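GGDEF and EAL domain-containing protein (PDB 6PWK) binds the second messenger cyclic di-GMP as a receptor and probably helps control large adhesins, and with them cell adhesion and biofilm formation. Local coordinates at residues D330-Y336 and P351-D357; D267-I273 and L300-E304. All coordinates share one frame; numbering follows the deposited sequence.

Overall arrangement
Both contacts are buried pairings of neighbouring parallel strands in the EAL domain, whose curled sheet resembles a TIM barrel. Their centres lie about 11 Å apart, and strands 301-305 and 330-336 are neighbours in that sheet, so the two join into a row of four strands. Each delivers ligands to the same magnesium ion: Asp334 from contact 1, Asn272 and Glu304 from contact 2. Contact 2 keeps a regular register throughout, whereas contact 1 is broken by a bulge at its metal ligand. Contact 1 uses tyrosine rings packed against aliphatic groups; contact 2 has apolar packing on one face and mainly polar, metal-binding side chains on the other.

Contact 1: residues D330-Y336 and P351-D357; sequences DFGVDNY and PKYVKLD. With MG (magnesium ion), chain E; C2E (9,9'-[(2R,3R,3aS,5S,7aR,9R,10R,10aS,12S,14aR)-3,5,10,12-tetrahydroxy-5,12-dioxidooctahydro-2H,7H-difuro[3,2-d:3',2'-j][1,3,7,9,2,8]tetraoxadiphosphacyclododecine-2,9-diyl]bis(2-amino-1,9-dihydro-6H-purin-6-one)), chain C.
Backbone hydrogen bonds tie Val333 to Tyr353 and Lys355 across a parallel strand pair: Lys355 N gives a firm bond to Val333 O (2.9 Å), while Val333 N to Tyr353 O is weak. Upstream, Lys352 N meets Phe331 O almost head-on, with a C=O...N angle of 169°. The register slips by one residue in a beta bulge as the chain turns at Asp334 and Asn335, and pairing resumes through Tyr336 N to Lys355 O and Asp357 N to Tyr336 O.

Two aromatic rings pack against aliphatic groups. With chi1 at 64°, the Tyr353 ring folds back across the neighbouring strand, and Gly332 CA sits over the centre of one face, 3.6 Å from the centroid. The Tyr336 ring receives Val354 CB on one face, offset toward the rim, while its CD2 meets Leu356 CD2. On the same side as Val354, Val333 CG2 touches Pro351 CG at 3.9 Å.

Among the charged groups, the Asp330 carboxylate lies against the extended methylene chain of Lys352, OD2 being 3.2 Å from CD. Lys352 NZ stays beyond salt-bridge distance and bonds to His302; Asp330 OD1 pairs with Arg325. At the bulge, Asp334 grips the magnesium with both oxygens, OD1 at 2.4 Å and OD2 at 2.3 Å, sharing the ion with Glu218, Asn272, Glu304 and cyclic di-GMP phosphate oxygen O2P, so the strand end helps hold the nucleotide; Lys355 NZ forms salt bridges with Glu218 and Glu304.

The contact belongs to a beta-alpha-beta unit whose helix 345-349 packs on Val333, Tyr336 and Pro351. Helix 307-312 covers Phe331 and Val333, and strands 301-305 and 386-389 flank the pair.

Contact 2: residues D267-I273 and L300-E304; sequences DPLAINI and LLHFE. With MG (magnesium ion), chain E; C2E (9,9'-[(2R,3R,3aS,5S,7aR,9R,10R,10aS,12S,14aR)-3,5,10,12-tetrahydroxy-5,12-dioxidooctahydro-2H,7H-difuro[3,2-d:3',2'-j][1,3,7,9,2,8]tetraoxadiphosphacyclododecine-2,9-diyl]bis(2-amino-1,9-dihydro-6H-purin-6-one)), chain C.
Asn272 and Glu304 stand side by side at paired positions of two parallel strands and point the same way, both ending on one magnesium ion. Their amide and carboxylate planes are turned 79° apart. Glu304 CG is anti to the backbone N and the chain bends at chi2 (149°), which brings OE1 to 2.2 Å from the metal. Next to the metal site, Asn272 CB packs against a guanine base of cyclic di-GMP, 3.6 Å from its N31.

Five backbone hydrogen bonds hold the strands in unbroken register. Leu300 O receives Leu269 N, Leu269 O receives His302 N, and His302 O receives Ile271 N at 2.7 Å. Glu304 N to Ile271 O and Ile273 N to Glu304 O complete the run, fixing the backbone on which both metal ligands are mounted.

The face bearing Asn272 and Glu304 also carries Ala270 and His302. Pro268 CB lies over one face of the His302 ring, 4.0 Å from its centroid and offset toward the rim; His216 is hydrogen-bonded to the same ring at ND1, its own plane steeply inclined, and Lys352 takes NE2. The other face is aliphatic and aromatic. Ile271 CD1 touches Leu301 CD2 at 3.7 Å, and just past the strand, Ile273 CD1 reaches the edge of the Phe303 ring at CD1 (3.8 Å). Helices 245-261 and 281-292 cover this side.

Within the site, Glu304 divides its work: OE1 binds magnesium, whereas OE2 is held by Lys355 NZ in a salt bridge and by a probable hydrogen bond with Tyr353 OH. These second-shell partners should limit rotation of the carboxylate. With Glu218 and Asp334 completing the protein ligands, the magnesium also takes the phosphate oxygen O2P at 2.1 Å, so that the metal links these strand ends to the bound nucleotide.

Contact 1: residues D330-Y336 and P351-D357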
loop_
_atom_site.group_PDB
_atom_site.type_symbol
_atom_site.label_atom_id
_atom_site.label_comp_id
_atom_site.label_asym_id
_atom_site.label_seq_id
_atom_site.Cartn_x
_atom_site.Cartn_y
_atom_site.Cartn_z
ATOM N N ASP A 330 26.492 -6.131 5.553
ATOM C CA ASP A 330 25.775 -7.240 6.163
ATOM C C ASP A 330 24.656 -6.681 7.035
ATOM O O ASP A 330 24.487 -5.464 7.159
ATOM C CB ASP A 330 26.726 -8.134 6.964
ATOM C CG ASP A 330 26.306 -9.590 6.946
ATOM O OD1 ASP A 330 25.109 -9.859 6.709
ATOM O OD2 ASP A 330 27.171 -10.463 7.166
ATOM N N PHE A 331 23.890 -7.584 7.646
ATOM C CA PHE A 331 22.702 -7.189 8.389
ATOM C C PHE A 331 22.481 -8.134 9.563
ATOM O O PHE A 331 23.008 -9.249 9.599
ATOM C CB PHE A 331 21.460 -7.168 7.488
ATOM C CG PHE A 331 21.102 -8.512 6.917
ATOM C CD1 PHE A 331 20.222 -9.354 7.581
ATOM C CD2 PHE A 331 21.650 -8.936 5.718
ATOM C CE1 PHE A 331 19.897 -10.591 7.059
ATOM C CE2 PHE A 331 21.326 -10.171 5.191
ATOM C CZ PHE A 331 20.449 -11.000 5.862
ATOM N N GLY A 332 21.675 -7.670 10.521
ATOM C CA GLY A 332 21.291 -8.466 11.669
ATOM C C GLY A 332 19.851 -8.192 12.058
ATOM O O GLY A 332 19.171 -7.369 11.443
ATOM N N VAL A 333 19.401 -8.900 13.093
ATOM C CA VAL A 333 18.032 -8.806 13.591
ATOM C C VAL A 333 18.049 -8.076 14.926
ATOM O O VAL A 333 18.939 -8.299 15.755
ATOM C CB VAL A 333 17.387 -10.199 13.727
ATOM C CG1 VAL A 333 15.911 -10.071 14.084
ATOM C CG2 VAL A 333 17.565 -10.986 12.438
ATOM N N ASP A 334 17.063 -7.204 15.138
ATOM C CA ASP A 334 17.072 -6.297 16.281
ATOM C C ASP A 334 16.190 -6.768 17.434
ATOM O O ASP A 334 16.644 -6.810 18.581
ATOM C CB ASP A 334 16.645 -4.893 15.830
ATOM C CG ASP A 334 17.173 -3.801 16.744
ATOM O OD1 ASP A 334 17.837 -4.127 17.750
ATOM O OD2 ASP A 334 16.926 -2.611 16.451
ATOM N N ASN A 335 14.928 -7.103 17.165
ATOM C CA ASN A 335 14.007 -7.579 18.196
ATOM C C ASN A 335 13.927 -9.098 18.223
ATOM O O ASN A 335 12.837 -9.671 18.323
ATOM C CB ASN A 335 12.621 -6.975 17.995
ATOM C CG ASN A 335 12.558 -5.517 18.392
ATOM O OD1 ASN A 335 13.311 -5.064 19.253
ATOM N ND2 ASN A 335 11.654 -4.769 17.767
ATOM N N TYR A 336 15.075 -9.768 18.147
ATOM C CA TYR A 336 15.099 -11.217 18.006
ATOM C C TYR A 336 14.437 -11.902 19.195
ATOM O O TYR A 336 14.773 -11.634 20.352
ATOM C CB TYR A 336 16.538 -11.704 17.857
ATOM C CG TYR A 336 16.648 -13.203 17.771
ATOM C CD1 TYR A 336 16.000 -13.898 16.764
ATOM C CD2 TYR A 336 17.395 -13.923 18.691
ATOM C CE1 TYR A 336 16.088 -15.264 16.678
ATOM C CE2 TYR A 336 17.493 -15.300 18.609
ATOM C CZ TYR A 336 16.836 -15.964 17.595
ATOM O OH TYR A 336 16.920 -17.334 17.492
ATOM N N PRO A 351 21.031 -14.288 8.973
ATOM C CA PRO A 351 21.616 -13.006 9.381
ATOM C C PRO A 351 23.002 -13.202 9.972
ATOM O O PRO A 351 23.356 -14.274 10.468
ATOM C CB PRO A 351 20.632 -12.479 10.425
ATOM C CG PRO A 351 19.994 -13.700 10.986
ATOM C CD PRO A 351 19.903 -14.679 9.846
ATOM N N LYS A 352 23.797 -12.131 9.909
ATOM C CA LYS A 352 25.135 -12.178 10.489
ATOM C C LYS A 352 25.072 -12.312 12.005
ATOM O O LYS A 352 25.906 -12.996 12.610
ATOM C CB LYS A 352 25.926 -10.928 10.096
ATOM C CG LYS A 352 27.373 -10.930 10.569
ATOM C CD LYS A 352 28.106 -9.679 10.107
ATOM C CE LYS A 352 29.600 -9.790 10.360
ATOM N NZ LYS A 352 30.348 -8.633 9.796
ATOM N N TYR A 353 24.087 -11.675 12.632
ATOM C CA TYR A 353 23.927 -11.743 14.075
ATOM C C TYR A 353 22.448 -11.652 14.419
ATOM O O TYR A 353 21.608 -11.330 13.575
ATOM C CB TYR A 353 24.709 -10.633 14.783
ATOM C CG TYR A 353 24.226 -9.237 14.457
ATOM C CD1 TYR A 353 23.242 -8.624 15.222
ATOM C CD2 TYR A 353 24.760 -8.531 13.388
ATOM C CE1 TYR A 353 22.798 -7.348 14.928
ATOM C CE2 TYR A 353 24.324 -7.253 13.087
ATOM C CZ TYR A 353 23.344 -6.667 13.861
ATOM O OH TYR A 353 22.907 -5.396 13.566
ATOM N N VAL A 354 22.142 -11.939 15.679
ATOM C CA VAL A 354 20.812 -11.735 16.237
ATOM C C VAL A 354 20.974 -11.015 17.569
ATOM O O VAL A 354 21.674 -11.505 18.464
ATOM C CB VAL A 354 20.037 -13.055 16.410
ATOM C CG1 VAL A 354 19.574 -13.576 15.059
ATOM C CG2 VAL A 354 20.893 -14.106 17.108
ATOM N N LYS A 355 20.362 -9.842 17.687
ATOM C CA LYS A 355 20.357 -9.084 18.931
ATOM C C LYS A 355 19.058 -9.394 19.664
ATOM O O LYS A 355 17.972 -9.108 19.151
ATOM C CB LYS A 355 20.498 -7.587 18.662
ATOM C CG LYS A 355 20.908 -6.774 19.880
ATOM C CD LYS A 355 21.406 -5.392 19.481
ATOM C CE LYS A 355 22.626 -5.485 18.576
ATOM N NZ LYS A 355 23.190 -4.144 18.254
ATOM N N LEU A 356 19.175 -9.990 20.848
ATOM C CA LEU A 356 18.007 -10.480 21.566
ATOM C C LEU A 356 17.040 -9.348 21.891
ATOM O O LEU A 356 17.431 -8.188 22.047
ATOM C CB LEU A 356 18.431 -11.177 22.858
ATOM C CG LEU A 356 19.097 -12.545 22.722
ATOM C CD1 LEU A 356 19.668 -12.989 24.059
ATOM C CD2 LEU A 356 18.100 -13.563 22.201
ATOM N N ASP A 357 15.760 -9.699 21.977
ATOM C CA ASP A 357 14.758 -8.774 22.484
ATOM C C ASP A 357 15.127 -8.359 23.902
ATOM O O ASP A 357 15.441 -9.203 24.747
ATOM C CB ASP A 357 13.376 -9.433 22.452
ATOM C CG ASP A 357 12.251 -8.472 22.801
ATOM O OD1 ASP A 357 12.531 -7.299 23.128
ATOM O OD2 ASP A 357 11.077 -8.894 22.743
HETATM MG MG MG E . 18.776 -1.897 17.558
HETATM P P1 C2E C . 16.969 -0.096 20.079
HETATM O O2P C2E C . 17.441 -0.824 18.850
HETATM O O1P C2E C . 16.518 -1.177 21.021
HETATM O "O5'" C2E C . 18.203 0.646 20.858
HETATM C "C5'" C2E C . 18.379 0.379 22.210
HETATM C "C4'" C2E C . 17.677 1.528 22.985
HETATM O "O4'" C2E C . 17.703 1.296 24.264
HETATM C "C3'" C2E C . 18.455 2.848 22.838
HETATM O "O3'" C2E C . 17.638 3.829 23.260
HETATM C "C2'" C2E C . 19.551 2.649 23.896
HETATM O "O2'" C2E C . 20.179 3.957 24.237
HETATM C "C1'" C2E C . 18.806 2.286 24.901
HETATM N N9 C2E C . 19.356 1.539 26.004
HETATM C C8 C2E C . 20.528 1.152 25.443
HETATM N N7 C2E C . 21.178 0.408 26.374
HETATM C C5 C2E C . 20.424 0.333 27.465
HETATM C C6 C2E C . 20.582 -0.350 28.835
HETATM O O6 C2E C . 21.549 -0.976 29.112
HETATM N N1 C2E C . 19.544 -0.230 29.813
HETATM C C2 C2E C . 18.342 0.516 29.545
HETATM N N2 C2E C . 17.251 0.670 30.504
HETATM N N3 C2E C . 18.223 1.145 28.240
HETATM C C4 C2E C . 19.295 1.030 27.219
HETATM P P11 C2E C . 17.511 5.073 22.169
HETATM O O21 C2E C . 18.728 5.925 21.924
HETATM O O11 C2E C . 16.473 6.014 22.726
HETATM O O5A C2E C . 16.878 4.296 20.857
HETATM C C5A C2E C . 15.528 3.963 21.034
HETATM C C4A C2E C . 14.990 3.374 19.793
HETATM O O4A C2E C . 14.938 4.288 18.862
HETATM C C3A C2E C . 16.006 2.153 19.231
HETATM O O3A C2E C . 15.618 0.834 19.841
HETATM C C2A C2E C . 15.848 2.122 18.018
HETATM O O2A C2E C . 14.724 1.184 17.662
HETATM C C1A C2E C . 15.484 3.651 17.604
HETATM N N91 C2E C . 16.553 4.277 17.170
HETATM C C81 C2E C . 17.548 4.853 17.862
HETATM N N71 C2E C . 18.400 5.357 16.950
HETATM C C51 C2E C . 17.929 5.091 15.735
HETATM C C61 C2E C . 18.454 5.408 14.340
HETATM O O61 C2E C . 19.469 6.000 14.241
HETATM N N11 C2E C . 17.736 4.997 13.173
HETATM C C21 C2E C . 16.502 4.276 13.307
HETATM N N21 C2E C . 15.774 3.860 12.117
HETATM N N31 C2E C . 16.008 3.975 14.652
HETATM C C41 C2E C . 16.764 4.409 15.864
#

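Contact 2: residues D267-I273 and L300-E304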
loop_
_atom_site.group_PDB
_atom_site.type_symbol
_atom_site.label_atom_id
_atom_site.label_comp_id
_atom_site.label_asym_id
_atom_site.label_seq_id
_atom_site.Cartn_x
_atom_site.Cartn_y
_atom_site.Cartn_z
ATOM N N ASP A 267 36.083 -0.201 13.986
ATOM C CA ASP A 267 35.174 -1.318 14.172
ATOM C C ASP A 267 33.895 -1.124 13.370
ATOM O O ASP A 267 33.549 -0.002 12.989
ATOM C CB ASP A 267 34.838 -1.476 15.660
ATOM C CG ASP A 267 36.038 -1.896 16.486
ATOM O OD1 ASP A 267 36.710 -2.876 16.102
ATOM O OD2 ASP A 267 36.312 -1.241 17.515
ATOM N N PRO A 268 33.169 -2.207 13.081
ATOM C CA PRO A 268 31.901 -2.066 12.358
ATOM C C PRO A 268 30.888 -1.265 13.160
ATOM O O PRO A 268 30.913 -1.242 14.393
ATOM C CB PRO A 268 31.438 -3.516 12.162
ATOM C CG PRO A 268 32.675 -4.336 12.292
ATOM C CD PRO A 268 33.525 -3.621 13.296
ATOM N N LEU A 269 29.991 -0.601 12.441
ATOM C CA LEU A 269 28.935 0.202 13.040
ATOM C C LEU A 269 27.581 -0.391 12.676
ATOM O O LEU A 269 27.334 -0.719 11.511
ATOM C CB LEU A 269 29.022 1.658 12.576
ATOM C CG LEU A 269 30.275 2.418 13.004
ATOM C CD1 LEU A 269 30.208 3.852 12.512
ATOM C CD2 LEU A 269 30.435 2.370 14.516
ATOM N N ALA A 270 26.712 -0.525 13.674
ATOM C CA ALA A 270 25.378 -1.082 13.488
ATOM C C ALA A 270 24.377 0.059 13.362
ATOM O O ALA A 270 24.184 0.828 14.310
ATOM C CB ALA A 270 25.005 -2.005 14.646
ATOM N N ILE A 271 23.742 0.165 12.197
ATOM C CA ILE A 271 22.774 1.219 11.912
ATOM C C ILE A 271 21.376 0.626 12.000
ATOM O O ILE A 271 21.067 -0.359 11.318
ATOM C CB ILE A 271 23.014 1.844 10.530
ATOM C CG1 ILE A 271 24.453 2.348 10.407
ATOM C CG2 ILE A 271 22.029 2.976 10.284
ATOM C CD1 ILE A 271 24.759 2.955 9.056
ATOM N N ASN A 272 20.527 1.227 12.832
ATOM C CA ASN A 272 19.134 0.806 12.911
ATOM C C ASN A 272 18.364 1.282 11.684
ATOM O O ASN A 272 18.557 2.402 11.202
ATOM C CB ASN A 272 18.475 1.352 14.179
ATOM C CG ASN A 272 19.055 0.755 15.446
ATOM O OD1 ASN A 272 18.750 -0.382 15.806
ATOM N ND2 ASN A 272 19.885 1.527 16.136
ATOM N N ILE A 273 17.483 0.421 11.181
ATOM C CA ILE A 273 16.634 0.731 10.037
ATOM C C ILE A 273 15.186 0.503 10.444
ATOM O O ILE A 273 14.849 -0.558 10.981
ATOM C CB ILE A 273 16.988 -0.130 8.807
ATOM C CG1 ILE A 273 18.474 -0.003 8.464
ATOM C CG2 ILE A 273 16.128 0.266 7.616
ATOM C CD1 ILE A 273 18.892 1.387 8.035
ATOM N N LEU A 300 32.346 -2.401 6.987
ATOM C CA LEU A 300 32.219 -1.896 8.348
ATOM C C LEU A 300 30.798 -1.448 8.677
ATOM O O LEU A 300 30.596 -0.730 9.662
ATOM C CB LEU A 300 33.197 -0.742 8.573
ATOM C CG LEU A 300 34.689 -1.045 8.419
ATOM C CD1 LEU A 300 35.501 0.239 8.452
ATOM C CD2 LEU A 300 35.151 -1.998 9.508
ATOM N N LEU A 301 29.813 -1.855 7.878
ATOM C CA LEU A 301 28.427 -1.439 8.063
ATOM C C LEU A 301 27.565 -2.658 8.353
ATOM O O LEU A 301 27.475 -3.571 7.525
ATOM C CB LEU A 301 27.902 -0.698 6.831
ATOM C CG LEU A 301 28.390 0.734 6.607
ATOM C CD1 LEU A 301 27.888 1.263 5.275
ATOM C CD2 LEU A 301 27.939 1.635 7.740
ATOM N N HIS A 302 26.934 -2.666 9.524
ATOM C CA HIS A 302 25.932 -3.661 9.886
ATOM C C HIS A 302 24.578 -2.968 9.936
ATOM O O HIS A 302 24.414 -1.974 10.649
ATOM C CB HIS A 302 26.251 -4.310 11.234
ATOM C CG HIS A 302 27.463 -5.189 11.216
ATOM N ND1 HIS A 302 27.871 -5.913 12.315
ATOM C CD2 HIS A 302 28.353 -5.463 10.233
ATOM C CE1 HIS A 302 28.961 -6.595 12.011
ATOM N NE2 HIS A 302 29.274 -6.339 10.753
ATOM N N PHE A 303 23.616 -3.481 9.178
ATOM C CA PHE A 303 22.273 -2.916 9.142
ATOM C C PHE A 303 21.373 -3.705 10.084
ATOM O O PHE A 303 21.132 -4.896 9.868
ATOM C CB PHE A 303 21.718 -2.915 7.718
ATOM C CG PHE A 303 22.373 -1.905 6.820
ATOM C CD1 PHE A 303 21.971 -0.580 6.838
ATOM C CD2 PHE A 303 23.399 -2.276 5.967
ATOM C CE1 PHE A 303 22.576 0.355 6.020
ATOM C CE2 PHE A 303 24.007 -1.346 5.143
ATOM C CZ PHE A 303 23.596 -0.029 5.170
ATOM N N GLU A 304 20.886 -3.040 11.129
ATOM C CA GLU A 304 20.059 -3.683 12.145
ATOM C C GLU A 304 18.601 -3.592 11.711
ATOM O O GLU A 304 18.020 -2.502 11.677
ATOM C CB GLU A 304 20.282 -3.034 13.508
ATOM C CG GLU A 304 20.076 -3.985 14.674
ATOM C CD GLU A 304 20.961 -3.655 15.862
ATOM O OE1 GLU A 304 20.497 -2.944 16.778
ATOM O OE2 GLU A 304 22.129 -4.101 15.876
HETATM MG MG MG E . 18.776 -1.897 17.558
HETATM P P1 C2E C . 16.969 -0.096 20.079
HETATM O O2P C2E C . 17.441 -0.824 18.850
HETATM O O1P C2E C . 16.518 -1.177 21.021
HETATM O "O5'" C2E C . 18.203 0.646 20.858
HETATM C "C5'" C2E C . 18.379 0.379 22.210
HETATM C "C4'" C2E C . 17.677 1.528 22.985
HETATM O "O4'" C2E C . 17.703 1.296 24.264
HETATM C "C3'" C2E C . 18.455 2.848 22.838
HETATM O "O3'" C2E C . 17.638 3.829 23.260
HETATM C "C2'" C2E C . 19.551 2.649 23.896
HETATM O "O2'" C2E C . 20.179 3.957 24.237
HETATM C "C1'" C2E C . 18.806 2.286 24.901
HETATM N N9 C2E C . 19.356 1.539 26.004
HETATM C C8 C2E C . 20.528 1.152 25.443
HETATM N N7 C2E C . 21.178 0.408 26.374
HETATM C C5 C2E C . 20.424 0.333 27.465
HETATM C C6 C2E C . 20.582 -0.350 28.835
HETATM O O6 C2E C . 21.549 -0.976 29.112
HETATM N N1 C2E C . 19.544 -0.230 29.813
HETATM C C2 C2E C . 18.342 0.516 29.545
HETATM N N2 C2E C . 17.251 0.670 30.504
HETATM N N3 C2E C . 18.223 1.145 28.240
HETATM C C4 C2E C . 19.295 1.030 27.219
HETATM P P11 C2E C . 17.511 5.073 22.169
HETATM O O21 C2E C . 18.728 5.925 21.924
HETATM O O11 C2E C . 16.473 6.014 22.726
HETATM O O5A C2E C . 16.878 4.296 20.857
HETATM C C5A C2E C . 15.528 3.963 21.034
HETATM C C4A C2E C . 14.990 3.374 19.793
HETATM O O4A C2E C . 14.938 4.288 18.862
HETATM C C3A C2E C . 16.006 2.153 19.231
HETATM O O3A C2E C . 15.618 0.834 19.841
HETATM C C2A C2E C . 15.848 2.122 18.018
HETATM O O2A C2E C . 14.724 1.184 17.662
HETATM C C1A C2E C . 15.484 3.651 17.604
HETATM N N91 C2E C . 16.553 4.277 17.170
HETATM C C81 C2E C . 17.548 4.853 17.862
HETATM N N71 C2E C . 18.400 5.357 16.950
HETATM C C51 C2E C . 17.929 5.091 15.735
HETATM C C61 C2E C . 18.454 5.408 14.340
HETATM O O61 C2E C . 19.469 6.000 14.241
HETATM N N11 C2E C . 17.736 4.997 13.173
HETATM C C21 C2E C . 16.502 4.276 13.307
HETATM N N21 C2E C . 15.774 3.860 12.117
HETATM N N31 C2E C . 16.008 3.975 14.652
HETATM C C41 C2E C . 16.764 4.409 15.864
#